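Local coordinates for protein replicative DNA helicase (Mycobacterium tuberculosis, PDB 2R5U) that probably unwinds duplex DNA ahead of the replisome as a homohexameric, ATP-driven 5'-3' helicase, represented here by its N-terminal domain, at residues Gln29-Glu34 with Phe60-His65; Glu53-Gly58 with Tyr121-Val126; Arg133-Ala138 with Ala164-Val169. One frame throughout, in Å; residues are numbered along the deposited sequence.

From the N terminus, contact 1 joins the start of helix 31-43 to the start of helix 63-77 and closes a loop that includes helix 45-52. Contact 2 crosses it: residues 53-58 lie inside that loop, while 121-126, on helix 119-147, lie well beyond its end. The long helix is tied to the helical globular part by I125 on D30 and A33, and L55 packed on F60 separately links contacts 2 and 1. Contact 3 follows in series, 133-138 lying further along the same helix and pairing with helix 155-169. R133 and R134 bring it back to the others, R133 packing on Y61 and R134 NH2 probably hydrogen-bonding to P57 O.

Contact 1: residues Gln29-Glu34 with Phe60-His65; sequences QDLAAE and FYRPAH
The carboxylate of E34 stands nearly upright against the imidazole of H65, the two planes 73° apart, and its two oxygens serve different parts of 60-65. OE1 takes H65 ND1 at 2.7 Å on its anti lone pair, with the oxygen close to the ring plane and an N-H...O angle of 160°. OE2 accepts the amide of Y61, N to OE2 2.8 Å, from above the carboxylate plane. The amide of R62 adds a weak third bond, its N 3.4 Å from E34 OE1. An extended chain beyond CG carries E34 this far, and its CG lies 3.6 Å from CD2 of F60, the two side chains running past one another and pointing opposite ways. Such a buried His-carboxylate hydrogen bond, set among two backbone N-H groups, would be expected to stabilise the negative charge on E34. It joins the first turns of helices 31-43 and 63-77 in the all-helical N-terminal domain of DnaB, where helix 119-147 also meets E34 through V126. R62 CD lies over one face of the H65 ring, toward its rim. L31 brings CD1 obliquely to the ring, 3.3 Å from H65 CE1 and 3.6 Å from R62 CD, while its CD2 lies at the edge of the Y61 ring. Further out, Q29 lays its amide obliquely over one face of that tyrosine, the planes 43° apart and NE2 3.5 Å from Y61 CE1; the same NE2 is hydrogen-bonded to P27 O. At the start of helix 31-43, D30 is the N-cap residue, its OD1 accepting from A33 N at 2.9 Å.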
loop_
_atom_site.group_PDB
_atom_site.type_symbol
_atom_site.label_atom_id
_atom_site.label_comp_id
_atom_site.label_asym_id
_atom_site.label_seq_id
_atom_site.Cartn_x
_atom_site.Cartn_y
_atom_site.Cartn_z
ATOM N N GLN B 29 -35.976 2.767 -4.518
ATOM C CA GLN B 29 -35.957 2.170 -3.171
ATOM C C GLN B 29 -37.354 2.127 -2.556
ATOM O O GLN B 29 -38.246 2.862 -2.973
ATOM C CB GLN B 29 -35.003 2.957 -2.251
ATOM C CG GLN B 29 -35.473 4.401 -1.961
ATOM C CD GLN B 29 -34.464 5.226 -1.198
ATOM O OE1 GLN B 29 -34.555 5.358 0.022
ATOM N NE2 GLN B 29 -33.496 5.790 -1.905
ATOM N N ASP B 30 -37.549 1.269 -1.558
ATOM C CA ASP B 30 -38.754 1.332 -0.726
ATOM C C ASP B 30 -38.349 0.943 0.692
ATOM O O ASP B 30 -38.278 -0.248 1.012
ATOM C CB ASP B 30 -39.880 0.433 -1.263
ATOM C CG ASP B 30 -41.238 0.712 -0.601
ATOM O OD1 ASP B 30 -41.289 1.025 0.604
ATOM O OD2 ASP B 30 -42.278 0.613 -1.284
ATOM N N LEU B 31 -38.031 1.949 1.509
ATOM C CA LEU B 31 -37.593 1.719 2.882
ATOM C C LEU B 31 -38.671 1.065 3.737
ATOM O O LEU B 31 -38.355 0.216 4.559
ATOM C CB LEU B 31 -37.087 3.011 3.541
ATOM C CG LEU B 31 -35.588 3.340 3.669
ATOM C CD1 LEU B 31 -35.008 2.639 4.852
ATOM C CD2 LEU B 31 -34.772 2.998 2.425
ATOM N N ALA B 32 -39.928 1.458 3.542
ATOM C CA ALA B 32 -41.033 0.877 4.274
ATOM C C ALA B 32 -41.113 -0.623 3.979
ATOM O O ALA B 32 -41.268 -1.423 4.895
ATOM C CB ALA B 32 -42.343 1.561 3.903
ATOM N N ALA B 33 -41.020 -0.992 2.699
ATOM C CA ALA B 33 -41.081 -2.411 2.320
ATOM C C ALA B 33 -39.871 -3.208 2.863
ATOM O O ALA B 33 -40.015 -4.368 3.272
ATOM C CB ALA B 33 -41.249 -2.572 0.829
ATOM N N GLU B 34 -38.697 -2.578 2.910
ATOM C CA GLU B 34 -37.520 -3.216 3.543
ATOM C C GLU B 34 -37.766 -3.542 5.022
ATOM O O GLU B 34 -37.372 -4.606 5.507
ATOM C CB GLU B 34 -36.256 -2.355 3.428
ATOM C CG GLU B 34 -35.727 -2.228 1.977
ATOM C CD GLU B 34 -34.399 -1.500 1.816
ATOM O OE1 GLU B 34 -33.687 -1.199 2.806
ATOM O OE2 GLU B 34 -34.044 -1.257 0.636
ATOM N N PHE B 60 -30.932 -4.772 -0.475
ATOM C CA PHE B 60 -31.402 -3.726 0.430
ATOM C C PHE B 60 -30.644 -2.437 0.139
ATOM O O PHE B 60 -29.429 -2.462 0.039
ATOM C CB PHE B 60 -31.209 -4.158 1.881
ATOM C CG PHE B 60 -32.203 -5.195 2.317
ATOM C CD1 PHE B 60 -31.975 -6.539 2.054
ATOM C CD2 PHE B 60 -33.404 -4.815 2.919
ATOM C CE1 PHE B 60 -32.915 -7.511 2.434
ATOM C CE2 PHE B 60 -34.348 -5.774 3.298
ATOM C CZ PHE B 60 -34.085 -7.129 3.059
ATOM N N TYR B 61 -31.369 -1.336 -0.027
ATOM C CA TYR B 61 -30.734 -0.031 -0.214
ATOM C C TYR B 61 -30.013 0.422 1.048
ATOM O O TYR B 61 -28.863 0.861 0.994
ATOM C CB TYR B 61 -31.742 1.045 -0.646
ATOM C CG TYR B 61 -31.070 2.400 -0.824
ATOM C CD1 TYR B 61 -31.367 3.463 0.021
ATOM C CD2 TYR B 61 -30.085 2.591 -1.811
ATOM C CE1 TYR B 61 -30.727 4.708 -0.132
ATOM C CE2 TYR B 61 -29.432 3.819 -1.968
ATOM C CZ TYR B 61 -29.760 4.872 -1.128
ATOM O OH TYR B 61 -29.125 6.088 -1.281
ATOM N N ARG B 62 -30.692 0.333 2.189
ATOM C CA ARG B 62 -30.099 0.795 3.448
ATOM C C ARG B 62 -29.108 -0.234 4.007
ATOM O O ARG B 62 -29.487 -1.388 4.209
ATOM C CB ARG B 62 -31.204 1.069 4.467
ATOM C CG ARG B 62 -30.855 2.170 5.440
ATOM C CD ARG B 62 -31.829 2.201 6.573
ATOM N NE ARG B 62 -31.203 2.000 7.880
ATOM C CZ ARG B 62 -30.788 2.985 8.676
ATOM N NH1 ARG B 62 -30.255 2.704 9.861
ATOM N NH2 ARG B 62 -30.911 4.257 8.293
ATOM N N PRO B 63 -27.843 0.172 4.242
ATOM C CA PRO B 63 -26.813 -0.710 4.820
ATOM C C PRO B 63 -27.220 -1.428 6.133
ATOM O O PRO B 63 -26.959 -2.619 6.275
ATOM C CB PRO B 63 -25.633 0.245 5.061
ATOM C CG PRO B 63 -25.819 1.320 4.051
ATOM C CD PRO B 63 -27.292 1.511 3.932
ATOM N N ALA B 64 -27.860 -0.723 7.066
ATOM C CA ALA B 64 -28.360 -1.357 8.291
ATOM C C ALA B 64 -29.300 -2.539 7.992
ATOM O O ALA B 64 -29.230 -3.563 8.663
ATOM C CB ALA B 64 -29.061 -0.335 9.193
ATOM N N HIS B 65 -30.158 -2.379 6.985
ATOM C CA HIS B 65 -31.086 -3.411 6.575
ATOM C C HIS B 65 -30.376 -4.616 5.961
ATOM O O HIS B 65 -30.742 -5.739 6.259
ATOM C CB HIS B 65 -32.164 -2.876 5.633
ATOM C CG HIS B 65 -33.047 -1.843 6.255
ATOM N ND1 HIS B 65 -33.941 -1.098 5.528
ATOM C CD2 HIS B 65 -33.176 -1.440 7.543
ATOM C CE1 HIS B 65 -34.600 -0.287 6.336
ATOM N NE2 HIS B 65 -34.150 -0.472 7.565
#

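Contact 2: residues Glu53-Gly58 with Tyr121-Val126; sequences ERLRPG and YYASIV
Y121 directs its ring edge at Y122, whose CZ lies in the plane of the Y121 ring, while Y121 CD1 sits over the centre of one face of the Y122 ring. The guanidinium of R54 is likewise met at its edge, where S124 CB lies near the plane, and one face of the R56 guanidinium has R54 C above it, toward the rim. This is a loop packed on a helix within the helical DnaB N-terminal domain: the loop 53-58, between helices 45-52 and 63-77, touches the early part of helix 119-147 through R54 and L55. R54 bends at chi2 (148°), so that its CD comes 3.8 Å from A123 CB, and its NH1 turns back to D50 O. L55 is the buried residue of the loop in this contact, packing on A123 and V126. Its CG lies 4.2 Å from A123 CB, and it crosses V126 at about a right angle, with CD2 4.1 Å from V126 CG1. F60 packs on L55 as well, and V126 in turn reaches E34 of helix 31-43. On the helix, S124 OG donates to Y121 O at 2.8 Å, in the carbonyl plane and on a lone pair. The nearest approach of loop to helix brings L55 CD2 to 3.4 Å from A123 O.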
loop_
_atom_site.group_PDB
_atom_site.type_symbol
_atom_site.label_atom_id
_atom_site.label_comp_id
_atom_site.label_asym_id
_atom_site.label_seq_id
_atom_site.Cartn_x
_atom_site.Cartn_y
_atom_site.Cartn_z
ATOM N N GLU B 53 -36.705 -16.770 -1.766
ATOM C CA GLU B 53 -37.134 -16.998 -3.152
ATOM C C GLU B 53 -36.935 -15.775 -4.038
ATOM O O GLU B 53 -36.728 -15.900 -5.253
ATOM C CB GLU B 53 -38.619 -17.327 -3.200
ATOM C CG GLU B 53 -39.055 -18.312 -2.154
ATOM C CD GLU B 53 -39.219 -19.678 -2.702
ATOM O OE1 GLU B 53 -40.365 -20.188 -2.628
ATOM O OE2 GLU B 53 -38.224 -20.237 -3.223
ATOM N N ARG B 54 -37.012 -14.599 -3.437
ATOM C CA ARG B 54 -37.078 -13.369 -4.208
ATOM C C ARG B 54 -35.831 -12.497 -4.127
ATOM O O ARG B 54 -35.492 -11.822 -5.093
ATOM C CB ARG B 54 -38.288 -12.554 -3.775
ATOM C CG ARG B 54 -39.608 -13.105 -4.227
ATOM C CD ARG B 54 -40.626 -12.765 -3.188
ATOM N NE ARG B 54 -41.980 -13.238 -3.479
ATOM C CZ ARG B 54 -42.523 -14.338 -2.955
ATOM N NH1 ARG B 54 -41.822 -15.124 -2.145
ATOM N NH2 ARG B 54 -43.775 -14.662 -3.252
ATOM N N LEU B 55 -35.168 -12.498 -2.978
ATOM C CA LEU B 55 -34.058 -11.593 -2.739
ATOM C C LEU B 55 -32.689 -12.237 -2.889
ATOM O O LEU B 55 -32.512 -13.435 -2.658
ATOM C CB LEU B 55 -34.170 -10.928 -1.354
ATOM C CG LEU B 55 -35.410 -10.064 -1.118
ATOM C CD1 LEU B 55 -35.289 -9.289 0.161
ATOM C CD2 LEU B 55 -35.656 -9.128 -2.295
ATOM N N ARG B 56 -31.723 -11.403 -3.268
ATOM C CA ARG B 56 -30.321 -11.784 -3.404
ATOM C C ARG B 56 -29.518 -10.864 -2.482
ATOM O O ARG B 56 -30.022 -9.796 -2.127
ATOM C CB ARG B 56 -29.868 -11.585 -4.858
ATOM C CG ARG B 56 -30.885 -11.972 -5.956
ATOM C CD ARG B 56 -30.857 -13.470 -6.319
ATOM N NE ARG B 56 -31.425 -14.333 -5.281
ATOM C CZ ARG B 56 -32.604 -14.961 -5.355
ATOM N NH1 ARG B 56 -33.377 -14.869 -6.432
ATOM N NH2 ARG B 56 -33.006 -15.700 -4.331
ATOM N N PRO B 57 -28.290 -11.269 -2.069
ATOM C CA PRO B 57 -27.387 -10.323 -1.378
ATOM C C PRO B 57 -27.255 -8.983 -2.106
ATOM O O PRO B 57 -27.159 -8.947 -3.332
ATOM C CB PRO B 57 -26.027 -11.047 -1.354
ATOM C CG PRO B 57 -26.207 -12.318 -2.175
ATOM C CD PRO B 57 -27.684 -12.608 -2.178
ATOM N N GLY B 58 -27.293 -7.889 -1.349
ATOM C CA GLY B 58 -27.144 -6.555 -1.927
ATOM C C GLY B 58 -28.438 -5.857 -2.289
ATOM O O GLY B 58 -28.414 -4.676 -2.635
ATOM N N TYR B 121 -44.746 -10.695 -0.404
ATOM C CA TYR B 121 -45.253 -9.537 -1.114
ATOM C C TYR B 121 -44.282 -8.345 -0.975
ATOM O O TYR B 121 -43.919 -7.725 -1.968
ATOM C CB TYR B 121 -46.662 -9.169 -0.639
ATOM C CG TYR B 121 -47.072 -7.772 -1.043
ATOM C CD1 TYR B 121 -46.978 -6.714 -0.142
ATOM C CD2 TYR B 121 -47.532 -7.504 -2.331
ATOM C CE1 TYR B 121 -47.338 -5.428 -0.511
ATOM C CE2 TYR B 121 -47.898 -6.222 -2.710
ATOM C CZ TYR B 121 -47.798 -5.194 -1.794
ATOM O OH TYR B 121 -48.166 -3.923 -2.164
ATOM N N TYR B 122 -43.854 -8.043 0.251
ATOM C CA TYR B 122 -42.927 -6.940 0.453
ATOM C C TYR B 122 -41.550 -7.214 -0.150
ATOM O O TYR B 122 -40.904 -6.291 -0.647
ATOM C CB TYR B 122 -42.848 -6.522 1.923
ATOM C CG TYR B 122 -44.130 -5.880 2.423
ATOM C CD1 TYR B 122 -44.982 -6.564 3.290
ATOM C CD2 TYR B 122 -44.501 -4.596 2.014
ATOM C CE1 TYR B 122 -46.167 -5.980 3.752
ATOM C CE2 TYR B 122 -45.678 -4.010 2.456
ATOM C CZ TYR B 122 -46.512 -4.707 3.324
ATOM O OH TYR B 122 -47.688 -4.120 3.768
ATOM N N ALA B 123 -41.114 -8.482 -0.126
ATOM C CA ALA B 123 -39.856 -8.876 -0.749
ATOM C C ALA B 123 -39.899 -8.610 -2.256
ATOM O O ALA B 123 -38.909 -8.192 -2.824
ATOM C CB ALA B 123 -39.552 -10.344 -0.488
ATOM N N SER B 124 -41.045 -8.865 -2.885
ATOM C CA SER B 124 -41.193 -8.615 -4.319
ATOM C C SER B 124 -41.010 -7.121 -4.675
ATOM O O SER B 124 -40.459 -6.801 -5.730
ATOM C CB SER B 124 -42.495 -9.216 -4.868
ATOM O OG SER B 124 -43.607 -8.337 -4.728
ATOM N N ILE B 125 -41.445 -6.231 -3.778
ATOM C CA ILE B 125 -41.244 -4.791 -3.911
ATOM C C ILE B 125 -39.757 -4.481 -3.819
ATOM O O ILE B 125 -39.209 -3.792 -4.679
ATOM C CB ILE B 125 -42.007 -3.972 -2.825
ATOM C CG1 ILE B 125 -43.537 -4.067 -2.995
ATOM C CG2 ILE B 125 -41.530 -2.516 -2.824
ATOM C CD1 ILE B 125 -44.077 -3.398 -4.259
ATOM N N VAL B 126 -39.109 -5.009 -2.784
ATOM C CA VAL B 126 -37.684 -4.782 -2.556
ATOM C C VAL B 126 -36.856 -5.279 -3.753
ATOM O O VAL B 126 -35.909 -4.626 -4.152
ATOM C CB VAL B 126 -37.184 -5.396 -1.211
ATOM C CG1 VAL B 126 -35.687 -5.211 -1.056
ATOM C CG2 VAL B 126 -37.897 -4.744 -0.006
#

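Contact 3: residues Arg133-Ala138 with Ala164-Val169; sequences RRLVEA and AEIYDV
R133 opens the segment facing elsewhere: its guanidinium is held by P28 O through NH1 and by D59 O through NH2, and its side chain lies against P27 and Y61. R134 follows with a split role. Its CB points toward helix 155-169 and meets V169 CG2 at 3.8 Å, but its extended chain from CG to NE then leads away, so that NH2 donates to P57 O, with a long, weak ion pair to D59 OD1 besides. The backbone carbonyl of R134 is also touched, V169 CG2 lying 3.4 Å from R134 O. L135 has CG anti to the backbone N (chi1 -151°), which brings its end round toward the partner helix, where it crosses V169 at about a right angle with CD1 4.0 Å from V169 CG1. These contacts belong to an antiparallel helical hairpin, the short segments running at 178° to each other with their axes 9.5 Å apart, the helical hairpin that forms the C-terminal part of the DnaB N-terminal domain. A second subunit of the homohexamer packs on it, with its V158 against L135, its Y147 against V136 and its I166 and Y167 against the same residues here. A138 completes the segment and sits where the backbones come nearest, its CA 5.6 Å from that of E165. Its CB meets the ends of two branched residues, 3.6 Å from I166 CD1 and 3.8 Å from V169 CG2. E165 lies beside A138 through its CB, while its carboxylate turns to R141 in a salt bridge through OE1 and to Y145 OH through OE2.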
loop_
_atom_site.group_PDB
_atom_site.type_symbol
_atom_site.label_atom_id
_atom_site.label_comp_id
_atom_site.label_asym_id
_atom_site.label_seq_id
_atom_site.Cartn_x
_atom_site.Cartn_y
_atom_site.Cartn_z
ATOM N N ARG B 133 -32.557 -0.218 -9.395
ATOM C CA ARG B 133 -31.311 0.377 -8.912
ATOM C C ARG B 133 -30.076 -0.165 -9.602
ATOM O O ARG B 133 -29.169 0.598 -9.915
ATOM C CB ARG B 133 -31.120 0.207 -7.396
ATOM C CG ARG B 133 -31.090 1.500 -6.648
ATOM C CD ARG B 133 -30.646 1.428 -5.169
ATOM N NE ARG B 133 -30.436 0.089 -4.596
ATOM C CZ ARG B 133 -31.390 -0.764 -4.206
ATOM N NH1 ARG B 133 -32.685 -0.480 -4.331
ATOM N NH2 ARG B 133 -31.028 -1.934 -3.691
ATOM N N ARG B 134 -30.018 -1.479 -9.793
ATOM C CA ARG B 134 -28.887 -2.095 -10.484
ATOM C C ARG B 134 -28.793 -1.660 -11.944
ATOM O O ARG B 134 -27.696 -1.587 -12.503
ATOM C CB ARG B 134 -28.922 -3.621 -10.361
ATOM C CG ARG B 134 -28.258 -4.076 -9.072
ATOM C CD ARG B 134 -28.491 -5.531 -8.727
ATOM N NE ARG B 134 -28.151 -5.756 -7.315
ATOM C CZ ARG B 134 -28.100 -6.944 -6.716
ATOM N NH1 ARG B 134 -28.360 -8.056 -7.398
ATOM N NH2 ARG B 134 -27.781 -7.017 -5.430
ATOM N N LEU B 135 -29.943 -1.353 -12.531
ATOM C CA LEU B 135 -30.028 -0.828 -13.889
ATOM C C LEU B 135 -29.466 0.593 -13.959
ATOM O O LEU B 135 -28.601 0.876 -14.784
ATOM C CB LEU B 135 -31.470 -0.884 -14.372
ATOM C CG LEU B 135 -31.763 -1.043 -15.859
ATOM C CD1 LEU B 135 -30.885 -2.115 -16.511
ATOM C CD2 LEU B 135 -33.220 -1.374 -16.017
ATOM N N VAL B 136 -29.939 1.472 -13.074
ATOM C CA VAL B 136 -29.341 2.795 -12.892
ATOM C C VAL B 136 -27.821 2.716 -12.686
ATOM O O VAL B 136 -27.057 3.393 -13.391
ATOM C CB VAL B 136 -30.016 3.571 -11.732
ATOM C CG1 VAL B 136 -29.217 4.816 -11.368
ATOM C CG2 VAL B 136 -31.429 3.941 -12.101
ATOM N N GLU B 137 -27.376 1.881 -11.750
ATOM C CA GLU B 137 -25.938 1.728 -11.476
ATOM C C GLU B 137 -25.129 1.176 -12.658
ATOM O O GLU B 137 -23.998 1.622 -12.914
ATOM C CB GLU B 137 -25.701 0.866 -10.231
ATOM C CG GLU B 137 -26.142 1.538 -8.923
ATOM C CD GLU B 137 -26.129 0.593 -7.724
ATOM O OE1 GLU B 137 -25.842 -0.615 -7.900
ATOM O OE2 GLU B 137 -26.423 1.063 -6.599
ATOM N N ALA B 138 -25.693 0.199 -13.362
ATOM C CA ALA B 138 -25.011 -0.403 -14.511
ATOM C C ALA B 138 -24.926 0.609 -15.660
ATOM O O ALA B 138 -23.883 0.739 -16.303
ATOM C CB ALA B 138 -25.716 -1.658 -14.959
ATOM N N ALA B 164 -20.836 -6.911 -19.810
ATOM C CA ALA B 164 -20.691 -7.643 -18.549
ATOM C C ALA B 164 -21.491 -7.008 -17.399
ATOM O O ALA B 164 -22.018 -7.721 -16.544
ATOM C CB ALA B 164 -19.206 -7.788 -18.170
ATOM N N GLU B 165 -21.588 -5.675 -17.392
ATOM C CA GLU B 165 -22.347 -4.948 -16.363
ATOM C C GLU B 165 -23.845 -5.264 -16.415
ATOM O O GLU B 165 -24.468 -5.508 -15.373
ATOM C CB GLU B 165 -22.136 -3.427 -16.464
ATOM C CG GLU B 165 -20.707 -2.979 -16.258
ATOM C CD GLU B 165 -20.164 -3.309 -14.875
ATOM O OE1 GLU B 165 -20.964 -3.383 -13.916
ATOM O OE2 GLU B 165 -18.933 -3.465 -14.735
ATOM N N ILE B 166 -24.400 -5.265 -17.627
ATOM C CA ILE B 166 -25.817 -5.537 -17.839
ATOM C C ILE B 166 -26.159 -7.036 -17.721
ATOM O O ILE B 166 -27.250 -7.392 -17.272
ATOM C CB ILE B 166 -26.292 -4.963 -19.203
ATOM C CG1 ILE B 166 -26.078 -3.445 -19.247
ATOM C CG2 ILE B 166 -27.744 -5.306 -19.475
ATOM C CD1 ILE B 166 -26.893 -2.648 -18.234
ATOM N N TYR B 167 -25.229 -7.906 -18.123
ATOM C CA TYR B 167 -25.385 -9.351 -17.920
ATOM C C TYR B 167 -25.637 -9.583 -16.438
ATOM O O TYR B 167 -26.558 -10.303 -16.075
ATOM C CB TYR B 167 -24.126 -10.107 -18.371
ATOM C CG TYR B 167 -24.198 -11.621 -18.283
ATOM C CD1 TYR B 167 -24.591 -12.383 -19.384
ATOM C CD2 TYR B 167 -23.858 -12.293 -17.105
ATOM C CE1 TYR B 167 -24.645 -13.790 -19.318
ATOM C CE2 TYR B 167 -23.911 -13.685 -17.023
ATOM C CZ TYR B 167 -24.305 -14.430 -18.134
ATOM O OH TYR B 167 -24.351 -15.807 -18.066
ATOM N N ASP B 168 -24.829 -8.935 -15.598
ATOM C CA ASP B 168 -24.963 -9.027 -14.138
ATOM C C ASP B 168 -26.386 -8.701 -13.659
ATOM O O ASP B 168 -26.916 -9.374 -12.765
ATOM C CB ASP B 168 -23.946 -8.111 -13.446
ATOM N N VAL B 169 -26.987 -7.678 -14.275
ATOM C CA VAL B 169 -28.348 -7.197 -13.957
ATOM C C VAL B 169 -29.443 -8.102 -14.540
ATOM O O VAL B 169 -30.338 -8.554 -13.815
ATOM C CB VAL B 169 -28.553 -5.728 -14.461
ATOM C CG1 VAL B 169 -29.996 -5.256 -14.253
ATOM C CG2 VAL B 169 -27.575 -4.788 -13.772
#